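Local coordinates for putative sugar ABC transporter, substrate-binding protein (Clostridium phytofermentans, PDB 4WZZ), which binds L-rhamnose between its two lobes and probably serves as the sugar-capturing component of an ABC transporter, at residues Y51-A64 against N83-A95. Residues are numbered along the deposited sequence; the frame is centred on the assembly and turned at random. Where two conformers were deposited one is given.
With RAM (alpha-L-rhamnopyranose), chain B.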
ATOM      1  N   TYR A  51     -15.366 -16.905  13.995  1.00 33.07           N
ATOM      2  CA  TYR A  51     -14.276 -15.939  14.208  1.00 31.09           C
ATOM      3  C   TYR A  51     -14.046 -15.516  15.656  1.00 32.08           C
ATOM      4  O   TYR A  51     -13.209 -14.651  15.931  1.00 25.61           O
ATOM      5  CB  TYR A  51     -14.466 -14.697  13.327  1.00 35.43           C
ATOM      6  CG  TYR A  51     -14.128 -15.020  11.898  1.00 35.33           C
ATOM      7  CD1 TYR A  51     -12.814 -14.982  11.449  1.00 29.40           C
ATOM      8  CD2 TYR A  51     -15.113 -15.437  11.015  1.00 41.25           C
ATOM      9  CE1 TYR A  51     -12.495 -15.327  10.148  1.00 28.87           C
ATOM     10  CE2 TYR A  51     -14.802 -15.777   9.710  1.00 34.43           C
ATOM     11  CZ  TYR A  51     -13.496 -15.712   9.283  1.00 34.65           C
ATOM     12  OH  TYR A  51     -13.203 -16.060   7.981  1.00 38.18           O
ATOM     13  N   ALA A  52     -14.775 -16.107  16.592  1.00 29.86           N
ATOM     14  CA  ALA A  52     -14.547 -15.782  17.998  1.00 31.04           C
ATOM     15  C   ALA A  52     -13.090 -16.076  18.339  1.00 27.60           C
ATOM     16  O   ALA A  52     -12.537 -17.089  17.908  1.00 28.53           O
ATOM     17  CB  ALA A  52     -15.483 -16.579  18.890  1.00 31.04           C
ATOM     18  N   THR A  53     -12.461 -15.186  19.101  1.00 25.80           N
ATOM     19  CA  THR A  53     -11.058 -15.369  19.453  1.00 25.54           C
ATOM     20  C   THR A  53     -10.840 -14.714  20.796  1.00 25.66           C
ATOM     21  O   THR A  53     -11.561 -13.778  21.160  1.00 26.70           O
ATOM     22  CB  THR A  53     -10.106 -14.741  18.384  1.00 25.01           C
ATOM     23  OG1 THR A  53      -8.733 -15.011  18.708  1.00 24.21           O
ATOM     24  CG2 THR A  53     -10.315 -13.251  18.275  1.00 24.98           C
ATOM     25  N   THR A  54      -9.881 -15.213  21.557  1.00 26.41           N
ATOM     26  CA  THR A  54      -9.441 -14.485  22.745  1.00 26.16           C
ATOM     27  C   THR A  54      -7.949 -14.177  22.689  1.00 25.55           C
ATOM     28  O   THR A  54      -7.347 -13.799  23.692  1.00 25.82           O
ATOM     29  CB  THR A  54      -9.751 -15.258  24.038  1.00 30.98           C
ATOM     30  OG1 THR A  54      -9.025 -16.489  24.039  1.00 28.23           O
ATOM     31  CG2 THR A  54     -11.256 -15.551  24.146  1.00 28.85           C
ATOM     32  N   ALA A  55      -7.372 -14.276  21.497  1.00 24.80           N
ATOM     33  CA  ALA A  55      -5.939 -14.137  21.340  1.00 24.38           C
ATOM     34  C   ALA A  55      -5.531 -12.674  21.224  1.00 26.21           C
ATOM     35  O   ALA A  55      -6.377 -11.780  21.129  1.00 22.83           O
ATOM     36  CB  ALA A  55      -5.477 -14.912  20.115  1.00 24.89           C
ATOM     37  N   THR A  56      -4.222 -12.451  21.220  1.00 23.03           N
ATOM     38  CA  THR A  56      -3.667 -11.108  21.136  1.00 22.14           C
ATOM     39  C   THR A  56      -2.924 -10.935  19.809  1.00 21.24           C
ATOM     40  O   THR A  56      -2.076 -11.741  19.449  1.00 21.54           O
ATOM     41  CB  THR A  56      -2.733 -10.855  22.308  1.00 22.71           C
ATOM     42  OG1 THR A  56      -3.491 -10.905  23.534  1.00 23.58           O
ATOM     43  CG2 THR A  56      -2.067  -9.476  22.186  1.00 21.90           C
ATOM     44  N   TYR A  57      -3.268  -9.877  19.087  1.00 20.26           N
ATOM     45  CA  TYR A  57      -2.790  -9.689  17.727  1.00 19.43           C
ATOM     46  C   TYR A  57      -2.079  -8.353  17.625  1.00 22.32           C
ATOM     47  O   TYR A  57      -2.680  -7.325  17.928  1.00 20.70           O
ATOM     48  CB  TYR A  57      -3.963  -9.665  16.760  1.00 19.03           C
ATOM     49  CG  TYR A  57      -4.795 -10.918  16.765  1.00 19.85           C
ATOM     50  CD1 TYR A  57      -5.712 -11.163  17.779  1.00 20.59           C
ATOM     51  CD2 TYR A  57      -4.672 -11.842  15.744  1.00 24.33           C
ATOM     52  CE1 TYR A  57      -6.474 -12.299  17.778  1.00 21.44           C
ATOM     53  CE2 TYR A  57      -5.429 -12.985  15.728  1.00 22.30           C
ATOM     54  CZ  TYR A  57      -6.331 -13.214  16.740  1.00 21.57           C
ATOM     55  OH  TYR A  57      -7.073 -14.379  16.709  1.00 23.81           O
ATOM     56  N   ALA A  58      -0.810  -8.383  17.222  1.00 20.09           N
ATOM     57  CA  ALA A  58      -0.023  -7.163  16.971  1.00 21.22           C
ATOM     58  C   ALA A  58      -0.044  -6.794  15.505  1.00 16.89           C
ATOM     59  O   ALA A  58       0.304  -7.617  14.647  1.00 19.10           O
ATOM     60  CB  ALA A  58       1.415  -7.381  17.377  1.00 18.25           C
ATOM     61  N   ILE A  59      -0.416  -5.550  15.196  1.00 16.16           N
ATOM     62  CA  ILE A  59      -0.234  -5.062  13.841  1.00 15.36           C
ATOM     63  C   ILE A  59       0.865  -4.025  13.874  1.00 15.01           C
ATOM     64  O   ILE A  59       0.856  -3.116  14.698  1.00 16.22           O
ATOM     65  CB  ILE A  59      -1.525  -4.479  13.210  1.00 14.85           C
ATOM     66  CG1 ILE A  59      -1.216  -4.004  11.775  1.00 14.12           C
ATOM     67  CG2 ILE A  59      -2.128  -3.397  14.110  1.00 14.92           C
ATOM     68  CD1 ILE A  59      -2.437  -3.708  10.940  1.00 18.42           C
ATOM     69  N   ILE A  60       1.832  -4.213  12.986  1.00 14.82           N
ATOM     70  CA  ILE A  60       2.969  -3.325  12.869  1.00 15.20           C
ATOM     71  C   ILE A  60       2.894  -2.701  11.497  1.00 13.78           C
ATOM     72  O   ILE A  60       3.108  -3.375  10.490  1.00 13.75           O
ATOM     73  CB  ILE A  60       4.292  -4.086  13.024  1.00 15.92           C
ATOM     74  CG1 ILE A  60       4.346  -4.738  14.406  1.00 16.15           C
ATOM     75  CG2 ILE A  60       5.446  -3.119  12.871  1.00 17.53           C
ATOM     76  CD1 ILE A  60       5.516  -5.719  14.593  1.00 16.99           C
ATOM     77  N   VAL A  61       2.495  -1.439  11.442  1.00 13.25           N
ATOM     78  CA  VAL A  61       2.361  -0.781  10.154  1.00 12.56           C
ATOM     79  C   VAL A  61       3.745  -0.301   9.688  1.00 12.45           C
ATOM     80  O   VAL A  61       4.723  -0.497  10.379  1.00 12.94           O
ATOM     81  CB  VAL A  61       1.356   0.391  10.222  1.00 12.15           C
ATOM     82  CG1 VAL A  61      -0.014  -0.114  10.590  1.00 13.18           C
ATOM     83  CG2 VAL A  61       1.802   1.436  11.220  1.00 14.02           C
ATOM     84  N   LYS A  62       3.833   0.319   8.516  1.00 13.54           N
ATOM     85  CA  LYS A  62       5.132   0.764   8.026  1.00 11.89           C
ATOM     86  C   LYS A  62       5.719   1.861   8.915  1.00 12.00           C
ATOM     87  O   LYS A  62       6.901   1.868   9.219  1.00 13.67           O
ATOM     88  CB  LYS A  62       5.010   1.344   6.619  1.00 11.32           C
ATOM     89  CG  LYS A  62       4.936   0.390   5.466  1.00 11.37           C
ATOM     90  CD  LYS A  62       5.179   1.200   4.161  1.00 12.08           C
ATOM     91  CE  LYS A  62       5.189   0.329   2.953  1.00 11.59           C
ATOM     92  NZ  LYS A  62       5.345   1.154   1.725  1.00 10.73           N
ATOM     93  N   SER A  63       4.896   2.830   9.300  1.00 11.73           N
ATOM     94  CA  SER A  63       5.420   4.009   9.967  1.00 11.89           C
ATOM     95  C   SER A  63       4.363   4.907  10.582  1.00 11.83           C
ATOM     96  O   SER A  63       3.197   4.889  10.185  1.00 14.54           O
ATOM     97  CB  SER A  63       6.250   4.849   8.992  1.00 13.77           C
ATOM     98  OG  SER A  63       5.448   5.319   7.904  1.00 14.48           O
ATOM     99  N   ALA A  64       4.816   5.703  11.541  1.00 12.28           N
ATOM    100  CA  ALA A  64       4.024   6.791  12.125  1.00 12.40           C
ATOM    101  C   ALA A  64       3.829   7.922  11.120  1.00 11.90           C
ATOM    102  O   ALA A  64       4.576   8.039  10.161  1.00 16.33           O
ATOM    103  CB  ALA A  64       4.732   7.334  13.347  1.00 15.99           C
ATOM    104  N   ASN A  83     -14.406  -9.418  17.665  1.00 22.66           N
ATOM    105  CA  ASN A  83     -14.490 -10.862  17.807  1.00 24.48           C
ATOM    106  C   ASN A  83     -13.839 -11.399  19.075  1.00 24.32           C
ATOM    107  O   ASN A  83     -13.695 -12.608  19.239  1.00 26.56           O
ATOM    108  CB  ASN A  83     -13.923 -11.530  16.563  1.00 24.69           C
ATOM    109  CG  ASN A  83     -14.832 -11.354  15.373  1.00 30.30           C
ATOM    110  OD1 ASN A  83     -15.844 -12.047  15.269  1.00 28.99           O
ATOM    111  ND2 ASN A  83     -14.516 -10.406  14.498  1.00 27.09           N
ATOM    112  N   GLY A  84     -13.445 -10.480  19.952  1.00 24.29           N
ATOM    113  CA  GLY A  84     -13.037 -10.831  21.304  1.00 24.53           C
ATOM    114  C   GLY A  84     -11.537 -10.811  21.538  1.00 26.32           C
ATOM    115  O   GLY A  84     -11.079 -11.034  22.641  1.00 24.62           O
ATOM    116  N   GLY A  85     -10.755 -10.531  20.513  1.00 24.04           N
ATOM    117  CA  GLY A  85      -9.318 -10.497  20.706  1.00 22.57           C
ATOM    118  C   GLY A  85      -8.822  -9.166  21.211  1.00 22.07           C
ATOM    119  O   GLY A  85      -9.574  -8.185  21.288  1.00 21.92           O
ATOM    120  N   LYS A  86      -7.536  -9.131  21.550  1.00 24.47           N
ATOM    121  CA  LYS A  86      -6.853  -7.902  21.923  1.00 21.47           C
ATOM    122  C   LYS A  86      -5.980  -7.497  20.752  1.00 20.38           C
ATOM    123  O   LYS A  86      -5.349  -8.349  20.131  1.00 20.28           O
ATOM    124  CB  LYS A  86      -5.957  -8.120  23.130  1.00 22.21           C
ATOM    125  CG  LYS A  86      -5.263  -6.823  23.575  1.00 30.23           C
ATOM    126  CD  LYS A  86      -4.252  -7.027  24.704  1.00 33.09           C
ATOM    127  CE  LYS A  86      -3.522  -5.712  25.014  1.00 35.65           C
ATOM    128  NZ  LYS A  86      -2.344  -5.890  25.924  1.00 42.07           N
ATOM    129  N   CYS A  87      -5.962  -6.207  20.443  1.00 19.67           N
ATOM    130  CA  CYS A  87      -5.113  -5.711  19.367  1.00 18.69           C
ATOM    131  C   CYS A  87      -4.126  -4.684  19.893  1.00 24.02           C
ATOM    132  O   CYS A  87      -4.502  -3.758  20.625  1.00 20.07           O
ATOM    133  CB  CYS A  87      -5.950  -5.107  18.228  1.00 17.97           C
ATOM    134  SG  CYS A  87      -4.931  -4.413  16.856  1.00 21.06           S
ATOM    135  N   VAL A  88      -2.858  -4.873  19.539  1.00 18.26           N
ATOM    136  CA  VAL A  88      -1.816  -3.916  19.879  1.00 18.12           C
ATOM    137  C   VAL A  88      -1.282  -3.344  18.579  1.00 17.30           C
ATOM    138  O   VAL A  88      -0.811  -4.089  17.713  1.00 17.77           O
ATOM    139  CB  VAL A  88      -0.664  -4.567  20.663  1.00 21.03           C
ATOM    140  CG1 VAL A  88       0.426  -3.567  20.947  1.00 24.89           C
ATOM    141  CG2 VAL A  88      -1.173  -5.163  21.980  1.00 24.09           C
ATOM    142  N   ILE A  89      -1.370  -2.020  18.429  1.00 16.67           N
ATOM    143  CA  ILE A  89      -0.867  -1.356  17.217  1.00 16.35           C
ATOM    144  C   ILE A  89       0.493  -0.743  17.506  1.00 15.84           C
ATOM    145  O   ILE A  89       0.695  -0.130  18.563  1.00 18.39           O
ATOM    146  CB  ILE A  89      -1.826  -0.230  16.766  1.00 15.29           C
ATOM    147  CG1 ILE A  89      -3.217  -0.789  16.449  1.00 15.68           C
ATOM    148  CG2 ILE A  89      -1.258   0.505  15.563  1.00 18.07           C
ATOM    149  CD1 ILE A  89      -4.291   0.277  16.289  1.00 19.06           C
ATOM    150  N   GLN A  90       1.426  -0.904  16.578  1.00 15.41           N
ATOM    151  CA  GLN A  90       2.696  -0.216  16.647  1.00 15.45           C
ATOM    152  C   GLN A  90       2.984   0.514  15.347  1.00 14.60           C
ATOM    153  O   GLN A  90       2.758  -0.011  14.242  1.00 14.10           O
ATOM    154  CB  GLN A  90       3.831  -1.173  16.932  1.00 20.04           C
ATOM    155  CG  GLN A  90       3.951  -1.532  18.395  1.00 24.92           C
ATOM    156  CD  GLN A  90       5.117  -2.441  18.643  1.00 28.31           C
ATOM    157  OE1 GLN A  90       6.182  -2.001  19.057  1.00 26.64           O
ATOM    158  NE2 GLN A  90       4.927  -3.723  18.369  1.00 25.46           N
ATOM    159  N   GLU A  91       3.492   1.731  15.523  1.00 14.71           N
ATOM    160  CA  GLU A  91       3.861   2.613  14.434  1.00 13.87           C
ATOM    161  C   GLU A  91       5.366   2.867  14.529  1.00 14.21           C
ATOM    162  O   GLU A  91       5.818   3.597  15.420  1.00 15.53           O
ATOM    163  CB  GLU A  91       3.122   3.957  14.542  1.00 14.05           C
ATOM    164  CG  GLU A  91       1.589   3.879  14.301  1.00 15.40           C
ATOM    165  CD  GLU A  91       0.949   5.259  14.154  1.00 24.24           C
ATOM    166  OE1 GLU A  91       1.430   6.169  14.808  1.00 25.33           O
ATOM    167  OE2 GLU A  91      -0.026   5.415  13.400  1.00 28.93           O
ATOM    168  N   PRO A  92       6.154   2.249  13.633  1.00 14.33           N
ATOM    169  CA  PRO A  92       7.597   2.549  13.630  1.00 14.43           C
ATOM    170  C   PRO A  92       7.866   4.047  13.458  1.00 14.21           C
ATOM    171  O   PRO A  92       7.161   4.740  12.727  1.00 13.75           O
ATOM    172  CB  PRO A  92       8.121   1.749  12.429  1.00 14.18           C
ATOM    173  CG  PRO A  92       7.140   0.575  12.317  1.00 17.37           C
ATOM    174  CD  PRO A  92       5.798   1.201  12.665  1.00 13.68           C
ATOM    175  N   LYS A  93       8.894   4.544  14.143  1.00 14.91           N
ATOM    176  CA  LYS A  93       9.232   5.965  14.093  1.00 19.42           C
ATOM    177  C   LYS A  93       9.458   6.447  12.665  1.00 20.92           C
ATOM    178  O   LYS A  93       9.038   7.549  12.294  1.00 19.32           O
ATOM    179  CB  LYS A  93      10.483   6.255  14.933  1.00 24.19           C
ATOM    180  CG  LYS A  93      10.788   7.751  15.037  1.00 32.64           C
ATOM    181  CD  LYS A  93      12.244   8.056  14.707  1.00 42.39           C
ATOM    182  CE  LYS A  93      13.201   7.438  15.707  1.00 44.04           C
ATOM    183  NZ  LYS A  93      13.265   8.199  16.994  1.00 50.05           N
ATOM    184  N   SER A  94      10.136   5.628  11.873  0.80 20.19           N
ATOM    185  CA  SER A  94      10.335   5.909  10.460  0.80 18.61           C
ATOM    186  C   SER A  94      10.110   4.634   9.652  0.80 15.24           C
ATOM    187  O   SER A  94      10.084   3.532  10.207  0.80 15.68           O
ATOM    188  CB  SER A  94      11.721   6.506  10.209  0.80 17.21           C
ATOM    189  OG  SER A  94      12.727   5.516  10.269  0.80 23.67           O
ATOM    190  N   ALA A  95       9.944   4.785   8.342  1.00 13.73           N
ATOM    191  CA  ALA A  95       9.619   3.661   7.481  1.00 13.12           C
ATOM    192  C   ALA A  95      10.834   2.844   7.090  1.00 15.59           C
ATOM    193  O   ALA A  95      11.083   2.603   5.907  1.00 15.63           O
ATOM    194  CB  ALA A  95       8.888   4.147   6.227  1.00 16.54           C
TER
HETATM  195  C1  RAM B 401       1.591   4.697   1.665  1.00  9.99           C
HETATM  196  C2  RAM B 401       2.298   3.444   2.167  1.00  9.31           C
HETATM  197  C3  RAM B 401       1.497   2.171   1.888  1.00  9.34           C
HETATM  198  C4  RAM B 401       1.009   2.135   0.444  1.00  8.93           C
HETATM  199  C5  RAM B 401       0.293   3.437   0.090  1.00  6.38           C
HETATM  200  C6  RAM B 401      -0.116   3.476  -1.374  1.00  7.27           C
HETATM  201  O1  RAM B 401       0.495   4.947   2.474  1.00 14.55           O
HETATM  202  O2  RAM B 401       3.533   3.418   1.520  1.00  9.58           O
HETATM  203  O3  RAM B 401       2.341   1.070   2.212  1.00  9.79           O
HETATM  204  O4  RAM B 401       0.140   1.031   0.262  1.00  8.74           O
HETATM  205  O5  RAM B 401       1.116   4.545   0.339  1.00  8.18           O
HETATM  206  O   HOH W   1      -8.499 -10.950  24.249  1.00 35.64           O
HETATM  207  O   HOH W   2       0.755   6.039  11.029  1.00 24.31           O
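Thr56 to Ile60 and Lys86 to Gln90 pair as the first two parallel strands of the N-terminal lobe of this periplasmic binding protein, joined through helix 67-82 in a beta-alpha-beta crossover. Backbone bonds alternate along the pair: Lys86 N gives to Ala55 O, Tyr57 N to Lys86 O, Val88 N to Tyr57 O, Ile59 N to Val88 O, and Gln90 N to Ile59 O. Val61 N extends the series to Gln90 O at 3.2 Å, nearly in line with the carbonyl. Side chains alternate too. Thr56, Ala58, Ile60, Lys86, Val88 and Gln90 share one face, where Thr56 OG1 lies 3.7 Å from Lys86 CB and Ile60 lies alongside Gln90. On the other, Ile59 runs alongside Ile89, CG2 touching CG1 at 3.7 Å, while Cys87 SG reaches the same methyl.

Before the strands, Thr53 N binds Asn83 O at 2.9 Å. Thr53 OG1, anti to its own nitrogen (chi1 -176°), accepts from Ala55 N in an ST turn and shares a 2.7 Å hydrogen bond with Tyr57 OH, at the edge of that ring; Lys86 O sits in plane at the ring's edge as well. Gly84, with positive phi, ends helix 67-82 in a Schellman motif. Past the strands, the Pro92 ring packs against the carbonyls of Val61 and Lys62, and Ala64 N bonds Pro92 O at 2.8 Å. From this loop the extended Lys62 chain carries NZ to rhamnose O2 at 2.9 Å, with Asn192 as a further partner.

Strand 86-90 forms one edge of its sheet and strand 56-60 is flanked on its other side by 114-117; helices 67-82 and 299-315 pack on Tyr57, and helix 97-110 on Ile60, Val88 and Pro92.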